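Local coordinates for glycosyl hydrolase family 2, TIM barrel domain protein (Parabacteroides merdae ATCC 43184, PDB 6DXU) that probably hydrolyses beta-glucuronides, as a family 2 glycoside hydrolase with a TIM barrel from a human gut bacterium, at residues 422-427 with 464-469; 478-483 with 505-510; 636-641 with 715-720. All blocks are in the same frame, centred on the assembly; numbering follows the deposited sequence.

Interaction 1 (422-427 with 464-469)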
# COMPACT_ATOMS: atom_id res chain seq x y z
N VAL D 422 14.08 -10.22 -39.07
CA VAL D 422 12.74 -10.32 -38.50
C VAL D 422 11.70 -9.91 -39.54
O VAL D 422 11.77 -8.81 -40.11
CB VAL D 422 12.61 -9.48 -37.23
CG1 VAL D 422 11.19 -9.59 -36.67
CG2 VAL D 422 13.65 -9.90 -36.19
N ILE D 423 10.72 -10.78 -39.78
CA ILE D 423 9.57 -10.46 -40.60
C ILE D 423 8.25 -10.52 -39.85
O ILE D 423 7.24 -10.01 -40.36
CB ILE D 423 9.48 -11.37 -41.84
CG1 ILE D 423 9.49 -12.84 -41.38
CG2 ILE D 423 10.61 -11.06 -42.80
CD1 ILE D 423 9.15 -13.86 -42.48
N ILE D 424 8.19 -11.17 -38.68
CA ILE D 424 6.92 -11.39 -37.99
C ILE D 424 7.11 -11.15 -36.50
O ILE D 424 8.03 -11.70 -35.88
CB ILE D 424 6.38 -12.82 -38.22
CG1 ILE D 424 5.80 -12.95 -39.63
CG2 ILE D 424 5.33 -13.17 -37.18
CD1 ILE D 424 5.48 -14.39 -40.03
N TRP D 425 6.22 -10.35 -35.92
CA TRP D 425 6.07 -10.27 -34.47
C TRP D 425 4.87 -11.11 -34.06
O TRP D 425 3.73 -10.82 -34.46
CB TRP D 425 5.90 -8.83 -33.99
CG TRP D 425 6.98 -7.84 -34.40
CD1 TRP D 425 6.79 -6.69 -35.14
CD2 TRP D 425 8.38 -7.86 -34.06
NE1 TRP D 425 7.98 -6.02 -35.28
CE2 TRP D 425 8.97 -6.71 -34.64
CE3 TRP D 425 9.20 -8.74 -33.33
CZ2 TRP D 425 10.33 -6.40 -34.50
CZ3 TRP D 425 10.55 -8.45 -33.19
CH2 TRP D 425 11.11 -7.29 -33.78
N GLY D 426 5.10 -12.15 -33.27
CA GLY D 426 4.04 -13.03 -32.84
C GLY D 426 3.43 -12.56 -31.53
O GLY D 426 4.13 -12.05 -30.65
N LEU D 427 2.12 -12.73 -31.41
CA LEU D 427 1.40 -12.22 -30.25
C LEU D 427 1.03 -13.30 -29.24
O LEU D 427 0.56 -12.95 -28.15
CB LEU D 427 0.12 -11.50 -30.69
CG LEU D 427 0.28 -10.45 -31.80
CD1 LEU D 427 -1.07 -9.80 -32.07
CD2 LEU D 427 1.34 -9.39 -31.43
N MET D 464 4.76 -7.99 -40.05
CA MET D 464 3.46 -8.63 -39.90
C MET D 464 3.30 -9.16 -38.47
O MET D 464 4.26 -9.60 -37.85
CB MET D 464 3.31 -9.79 -40.88
CG MET D 464 3.46 -9.40 -42.37
SD MET D 464 2.02 -8.44 -42.89
CE MET D 464 1.16 -9.69 -43.84
N THR D 465 2.07 -9.10 -37.96
CA THR D 465 1.76 -9.80 -36.72
C THR D 465 1.25 -11.21 -37.03
O THR D 465 0.73 -11.48 -38.12
CB THR D 465 0.70 -9.06 -35.89
OG1 THR D 465 -0.54 -9.04 -36.60
CG2 THR D 465 1.14 -7.63 -35.58
N ALA D 466 1.38 -12.10 -36.05
CA ALA D 466 0.91 -13.46 -36.23
C ALA D 466 0.58 -14.09 -34.88
O ALA D 466 1.06 -13.64 -33.84
CB ALA D 466 1.94 -14.35 -36.95
N ILE D 467 -0.24 -15.15 -34.92
CA ILE D 467 -0.43 -16.06 -33.80
C ILE D 467 -0.52 -17.47 -34.35
O ILE D 467 -0.67 -17.69 -35.55
CB ILE D 467 -1.70 -15.75 -32.97
CG1 ILE D 467 -2.96 -15.85 -33.84
CG2 ILE D 467 -1.60 -14.40 -32.29
CD1 ILE D 467 -4.26 -15.62 -33.03
N ARG D 468 -0.45 -18.45 -33.43
CA ARG D 468 -0.63 -19.86 -33.76
C ARG D 468 -1.76 -20.46 -32.92
O ARG D 468 -1.78 -20.29 -31.69
CB ARG D 468 0.66 -20.65 -33.53
CG ARG D 468 0.50 -22.12 -33.88
CD ARG D 468 1.74 -22.97 -33.59
NE ARG D 468 1.38 -24.36 -33.87
CZ ARG D 468 0.75 -25.15 -33.01
NH1 ARG D 468 0.45 -24.71 -31.79
NH2 ARG D 468 0.43 -26.39 -33.38
N ARG D 469 -2.68 -21.14 -33.59
CA ARG D 469 -3.77 -21.93 -33.01
C ARG D 469 -4.62 -21.13 -32.01
O ARG D 469 -4.58 -21.33 -30.79
CB ARG D 469 -3.27 -23.22 -32.37
CG ARG D 469 -4.39 -24.27 -32.32
CD ARG D 469 -4.11 -25.37 -31.31
NE ARG D 469 -4.68 -25.04 -30.01
CZ ARG D 469 -4.76 -25.90 -29.00
NH1 ARG D 469 -4.29 -27.14 -29.15
NH2 ARG D 469 -5.29 -25.51 -27.84
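The CG2 methyl of I424 lies against A466, its carbon 3.6 Å from A466 CB, while the CG1 branch of I424 leans toward M464 CB. A chi1 of -75°, measured to CG1, sets CG1 beside the backbone N and CG2 anti to it, which turns this methyl toward the neighbouring strand. With M464 these side chains occupy the face turned away from the barrel helices, where W386 of strand 384-388 also touches I424 and A466. W425 and T465 share the other face. L427 CB comes 3.7 Å from I467 CG2, and M449 of helix 442-459 touches both residues. Four backbone hydrogen bonds fasten the parallel pair. The two given by W425 N to M464 O (2.9 Å) and by L427 N to A466 O (2.8 Å) run almost straight into their carbonyls, whereas A466 N reaches W425 O at 3.1 Å, tilted from the carbonyl plane. Strand 422-429, helix 442-459 and strand 464-468 form a beta-alpha-beta unit of the TIM barrel. The seam thus rests on backbone bonds, flanked by apolar groups on the I424 face and, on the other, by an indole and a threonine whose polar ends bond to D460 and H453.

Interaction 2 (478-483 with 505-510)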
# COMPACT_ATOMS: atom_id res chain seq x y z
N ASP D 478 -2.19 -10.39 -38.89
CA ASP D 478 -1.84 -10.37 -40.31
C ASP D 478 -1.66 -11.77 -40.87
O ASP D 478 -2.15 -12.08 -41.96
CB ASP D 478 -0.57 -9.56 -40.52
CG ASP D 478 -0.72 -8.11 -40.11
OD1 ASP D 478 -1.74 -7.51 -40.47
OD2 ASP D 478 0.18 -7.58 -39.44
N VAL D 479 -0.93 -12.63 -40.15
CA VAL D 479 -0.53 -13.96 -40.60
C VAL D 479 -0.98 -14.96 -39.55
O VAL D 479 -0.88 -14.70 -38.35
CB VAL D 479 1.00 -14.03 -40.82
CG1 VAL D 479 1.47 -15.47 -41.08
CG2 VAL D 479 1.45 -13.08 -41.94
N TYR D 480 -1.52 -16.10 -39.98
CA TYR D 480 -2.12 -17.06 -39.06
C TYR D 480 -1.59 -18.47 -39.31
O TYR D 480 -1.43 -18.87 -40.46
CB TYR D 480 -3.64 -17.07 -39.16
CG TYR D 480 -4.28 -18.01 -38.17
CD1 TYR D 480 -4.41 -17.65 -36.84
CD2 TYR D 480 -4.76 -19.26 -38.57
CE1 TYR D 480 -4.98 -18.52 -35.91
CE2 TYR D 480 -5.34 -20.14 -37.65
CZ TYR D 480 -5.44 -19.76 -36.33
OH TYR D 480 -6.00 -20.60 -35.40
N SER D 481 -1.31 -19.20 -38.23
CA SER D 481 -0.98 -20.63 -38.30
C SER D 481 -2.01 -21.45 -37.54
O SER D 481 -2.27 -21.19 -36.36
CB SER D 481 0.40 -20.92 -37.70
OG SER D 481 0.71 -22.31 -37.83
N PRO D 482 -2.62 -22.45 -38.18
CA PRO D 482 -3.42 -23.42 -37.44
C PRO D 482 -2.54 -24.50 -36.83
O PRO D 482 -1.31 -24.44 -36.94
CB PRO D 482 -4.35 -24.00 -38.51
CG PRO D 482 -3.43 -24.02 -39.73
CD PRO D 482 -2.61 -22.74 -39.63
N SER D 483 -3.16 -25.51 -36.22
CA SER D 483 -2.46 -26.69 -35.73
C SER D 483 -2.59 -27.80 -36.77
O SER D 483 -3.70 -28.24 -37.07
CB SER D 483 -3.03 -27.13 -34.39
OG SER D 483 -2.41 -28.32 -33.94
N GLN D 505 -7.08 -21.70 -47.10
CA GLN D 505 -8.22 -20.96 -47.63
C GLN D 505 -9.00 -20.21 -46.55
O GLN D 505 -9.82 -19.35 -46.88
CB GLN D 505 -9.17 -21.92 -48.37
CG GLN D 505 -8.54 -22.61 -49.57
CD GLN D 505 -9.50 -23.56 -50.26
OE1 GLN D 505 -9.44 -24.78 -50.08
NE2 GLN D 505 -10.41 -23.00 -51.05
N LYS D 506 -8.76 -20.52 -45.27
CA LYS D 506 -9.51 -19.88 -44.20
C LYS D 506 -8.98 -18.51 -43.83
O LYS D 506 -9.68 -17.75 -43.15
CB LYS D 506 -9.51 -20.77 -42.95
CG LYS D 506 -10.14 -22.13 -43.17
CD LYS D 506 -10.17 -22.93 -41.87
CE LYS D 506 -10.65 -24.35 -42.11
NZ LYS D 506 -10.70 -25.12 -40.83
N VAL D 507 -7.77 -18.15 -44.25
CA VAL D 507 -7.13 -16.92 -43.81
C VAL D 507 -6.48 -16.23 -45.00
O VAL D 507 -6.17 -16.85 -46.02
CB VAL D 507 -6.09 -17.18 -42.69
CG1 VAL D 507 -6.79 -17.64 -41.39
CG2 VAL D 507 -5.07 -18.23 -43.15
N LYS D 508 -6.23 -14.93 -44.84
CA LYS D 508 -5.60 -14.18 -45.91
C LYS D 508 -4.16 -14.62 -46.13
O LYS D 508 -3.73 -14.82 -47.28
CB LYS D 508 -5.68 -12.68 -45.61
CG LYS D 508 -5.20 -11.79 -46.72
CD LYS D 508 -5.50 -10.33 -46.37
CE LYS D 508 -4.96 -9.39 -47.42
NZ LYS D 508 -5.00 -7.96 -47.01
N HIS D 509 -3.40 -14.78 -45.04
CA HIS D 509 -1.99 -15.18 -45.13
C HIS D 509 -1.79 -16.38 -44.22
O HIS D 509 -1.83 -16.25 -42.99
CB HIS D 509 -1.07 -14.03 -44.72
CG HIS D 509 -1.27 -12.79 -45.54
ND1 HIS D 509 -1.20 -12.78 -46.91
CD2 HIS D 509 -1.52 -11.51 -45.17
CE1 HIS D 509 -1.42 -11.56 -47.36
NE2 HIS D 509 -1.61 -10.76 -46.32
N PHE D 510 -1.53 -17.54 -44.82
CA PHE D 510 -1.37 -18.80 -44.11
C PHE D 510 0.12 -19.09 -44.03
O PHE D 510 0.84 -18.98 -45.03
CB PHE D 510 -2.12 -19.91 -44.85
CG PHE D 510 -1.74 -21.33 -44.46
CD1 PHE D 510 -0.77 -22.03 -45.16
CD2 PHE D 510 -2.42 -21.99 -43.45
CE1 PHE D 510 -0.44 -23.35 -44.82
CE2 PHE D 510 -2.11 -23.30 -43.10
CZ PHE D 510 -1.12 -23.98 -43.79
O HOH W 1 -4.10 -13.97 -42.33
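The phenyl ring of F510 and the pyrrolidine of P482 make the tight end of this contact: P482 CD lies 3.6 Å from F510 CE2, the two side chains crossing at about a right angle. F510 CG stands anti to the backbone N (chi1 164°), which brings the ring back to P482 although its CB starts out in the other direction. Two residues back along strand 479-481, the Y480 ring meets V507 obliquely, Y480 CD2 lying 3.8 Å from V507 CG1. A single direct hydrogen bond crosses between the backbones, from Y480 N to H509 O at 3.0 Å, nearly linear at 165°. The D478 end is bridged by water although H509 is buried: one water links H509 N (2.9 Å) and D478 O (2.7 Å), accepting from the amide. The same D478 O meets the H509 imidazole at its edge, in plane, 3.3 Å from CD2, while K508 CG covers one face of that ring. The solvent side lies at the exposed K506 and K508. The segment 505-510 is the loop leading from helix 496-504 back to the barrel strand 512-513. Its join to strand 479-481 is therefore mixed in chemistry: apolar at P482, water-mediated at D478, with one backbone bond between.

Interaction 3 (636-641 with 715-720)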
# COMPACT_ATOMS: atom_id res chain seq x y z
N PRO D 636 27.12 -30.76 -51.91
CA PRO D 636 26.94 -32.21 -52.05
C PRO D 636 27.11 -32.95 -50.73
O PRO D 636 28.10 -32.77 -50.02
CB PRO D 636 28.02 -32.62 -53.06
CG PRO D 636 28.24 -31.38 -53.87
CD PRO D 636 28.07 -30.23 -52.91
N MET D 637 26.13 -33.80 -50.42
CA MET D 637 26.18 -34.62 -49.22
C MET D 637 25.48 -35.93 -49.51
O MET D 637 24.73 -36.06 -50.48
CB MET D 637 25.53 -33.91 -48.01
CG MET D 637 24.09 -33.44 -48.23
SD MET D 637 22.80 -34.72 -48.24
CE MET D 637 22.83 -35.38 -46.56
N ILE D 638 25.71 -36.90 -48.64
CA ILE D 638 25.12 -38.23 -48.81
C ILE D 638 25.11 -38.93 -47.47
O ILE D 638 26.11 -38.91 -46.74
CB ILE D 638 25.90 -39.04 -49.88
CG1 ILE D 638 25.23 -40.40 -50.14
CG2 ILE D 638 27.37 -39.19 -49.50
CD1 ILE D 638 25.78 -41.09 -51.42
N HIS D 639 23.98 -39.53 -47.11
CA HIS D 639 23.82 -40.11 -45.78
C HIS D 639 23.00 -41.38 -45.88
O HIS D 639 21.80 -41.32 -46.17
CB HIS D 639 23.15 -39.13 -44.81
CG HIS D 639 22.97 -39.68 -43.43
ND1 HIS D 639 23.94 -39.56 -42.45
CD2 HIS D 639 21.95 -40.36 -42.86
CE1 HIS D 639 23.52 -40.14 -41.35
NE2 HIS D 639 22.31 -40.64 -41.57
N ILE D 640 23.64 -42.52 -45.65
CA ILE D 640 22.90 -43.77 -45.50
C ILE D 640 22.15 -43.76 -44.18
O ILE D 640 22.76 -43.52 -43.12
CB ILE D 640 23.85 -44.98 -45.54
CG1 ILE D 640 24.71 -44.99 -46.82
CG2 ILE D 640 23.03 -46.26 -45.40
CD1 ILE D 640 26.02 -45.78 -46.64
N TYR D 641 20.85 -44.04 -44.21
CA TYR D 641 20.10 -44.12 -42.96
C TYR D 641 20.62 -45.28 -42.14
O TYR D 641 20.80 -46.39 -42.65
CB TYR D 641 18.59 -44.28 -43.22
CG TYR D 641 17.80 -44.52 -41.95
CD1 TYR D 641 17.34 -43.46 -41.16
CD2 TYR D 641 17.53 -45.82 -41.52
CE1 TYR D 641 16.63 -43.69 -39.99
CE2 TYR D 641 16.83 -46.05 -40.35
CZ TYR D 641 16.38 -44.99 -39.59
OH TYR D 641 15.68 -45.24 -38.44
N LYS D 715 31.06 -33.01 -58.42
CA LYS D 715 31.65 -33.45 -57.16
C LYS D 715 31.15 -34.85 -56.82
O LYS D 715 30.00 -35.19 -57.10
CB LYS D 715 31.29 -32.46 -56.04
CG LYS D 715 31.79 -32.83 -54.65
CD LYS D 715 33.26 -32.51 -54.46
CE LYS D 715 33.66 -32.69 -53.01
NZ LYS D 715 35.12 -32.95 -52.86
N GLU D 716 32.04 -35.66 -56.25
CA GLU D 716 31.70 -37.00 -55.77
C GLU D 716 31.87 -37.04 -54.26
O GLU D 716 32.88 -36.56 -53.72
CB GLU D 716 32.57 -38.07 -56.43
CG GLU D 716 32.63 -39.38 -55.65
CD GLU D 716 33.50 -40.43 -56.33
OE1 GLU D 716 33.32 -40.66 -57.55
OE2 GLU D 716 34.36 -41.03 -55.64
N VAL D 717 30.90 -37.63 -53.57
CA VAL D 717 30.92 -37.78 -52.12
C VAL D 717 30.51 -39.20 -51.77
O VAL D 717 29.77 -39.86 -52.51
CB VAL D 717 29.98 -36.77 -51.41
CG1 VAL D 717 30.53 -35.35 -51.52
CG2 VAL D 717 28.57 -36.87 -51.99
N SER D 718 30.95 -39.65 -50.60
CA SER D 718 30.70 -41.02 -50.17
C SER D 718 30.29 -41.05 -48.70
O SER D 718 30.62 -40.15 -47.93
CB SER D 718 31.95 -41.90 -50.36
OG SER D 718 32.38 -41.86 -51.71
N ASP D 719 29.59 -42.12 -48.34
CA ASP D 719 29.21 -42.42 -46.96
C ASP D 719 29.37 -43.91 -46.74
O ASP D 719 29.19 -44.71 -47.66
CB ASP D 719 27.77 -42.00 -46.64
CG ASP D 719 27.46 -42.07 -45.16
OD1 ASP D 719 28.41 -41.92 -44.37
OD2 ASP D 719 26.28 -42.31 -44.80
N VAL D 720 29.66 -44.29 -45.50
CA VAL D 720 29.88 -45.69 -45.15
C VAL D 720 29.33 -45.94 -43.76
O VAL D 720 29.59 -45.15 -42.84
CB VAL D 720 31.38 -46.07 -45.17
CG1 VAL D 720 31.55 -47.54 -44.81
CG2 VAL D 720 32.01 -45.78 -46.51
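OD2 of D719 is gripped from two directions: the backbone amide of I640 donates to it at 2.8 Å with an N-H...O angle of 158°, and NE2 of H643 is its second hydrogen-bond partner. The amide uses the anti lone pair, the one turned away from OD1. The aspartate gets there because its CG is anti to the backbone N (chi1 -170°), which stretches the carboxylate across between the strands. On the way D719 CB passes I638 O at 3.5 Å, and the CD1 methyl of I640 reaches over to the D719 carbonyl. With an alanine here the carboxylate is gone, and the I640 amide and H643 would probably be left without their mate and a gap opened beside I640. Further back along the strands the contact becomes hydrocarbon. I638 and V717 lie alongside each other, pointing opposite ways, with I638 CG2 3.6 Å from V717 CG2. V717 CG1 then meets P636 CB at 4.0 Å, and the proline ring lies across the first carbons of K715, P636 CG being 3.9 Å from K715 CB, before the lysine tail bends off elsewhere. The strands run in roughly the same direction, 20° apart, yet form no beta bridge. Strand 638-640 edges a three-stranded antiparallel sheet and strand 715-726 belongs to a separate mixed sheet, so side chains must bridge the two, consistent with a beta sandwich in the DUF4982 region. I638 and I640 also touch A706 of strand 700-710 and V660 of strand 655-662, extending the apolar layer between the sheets. A carboxylate that satisfies a main-chain N-H and H643 is thus the polar end of an otherwise largely apolar sheet-to-sheet contact.

Read from the N terminus, the three contacts follow in series, and none nests within or crosses another. Interaction 1 closes a loop of 36 residues, half of them in helix 442-459, between neighbouring barrel strands. Interaction 2 opens soon after and closes a shorter loop of 21 residues containing helix 496-504. The two are neighbours, their centres 11 Å apart: strand 464-468 pairs in parallel with strand 479-481, so the barrel wall continues from one contact to the next. T465 N, 2.8 Å from D478 OD2, adds a separate tie between them. Interaction 3 closes 73 residues rich in strand, its centre 38 Å from either of the others, and joins two sheets well away from that barrel wall.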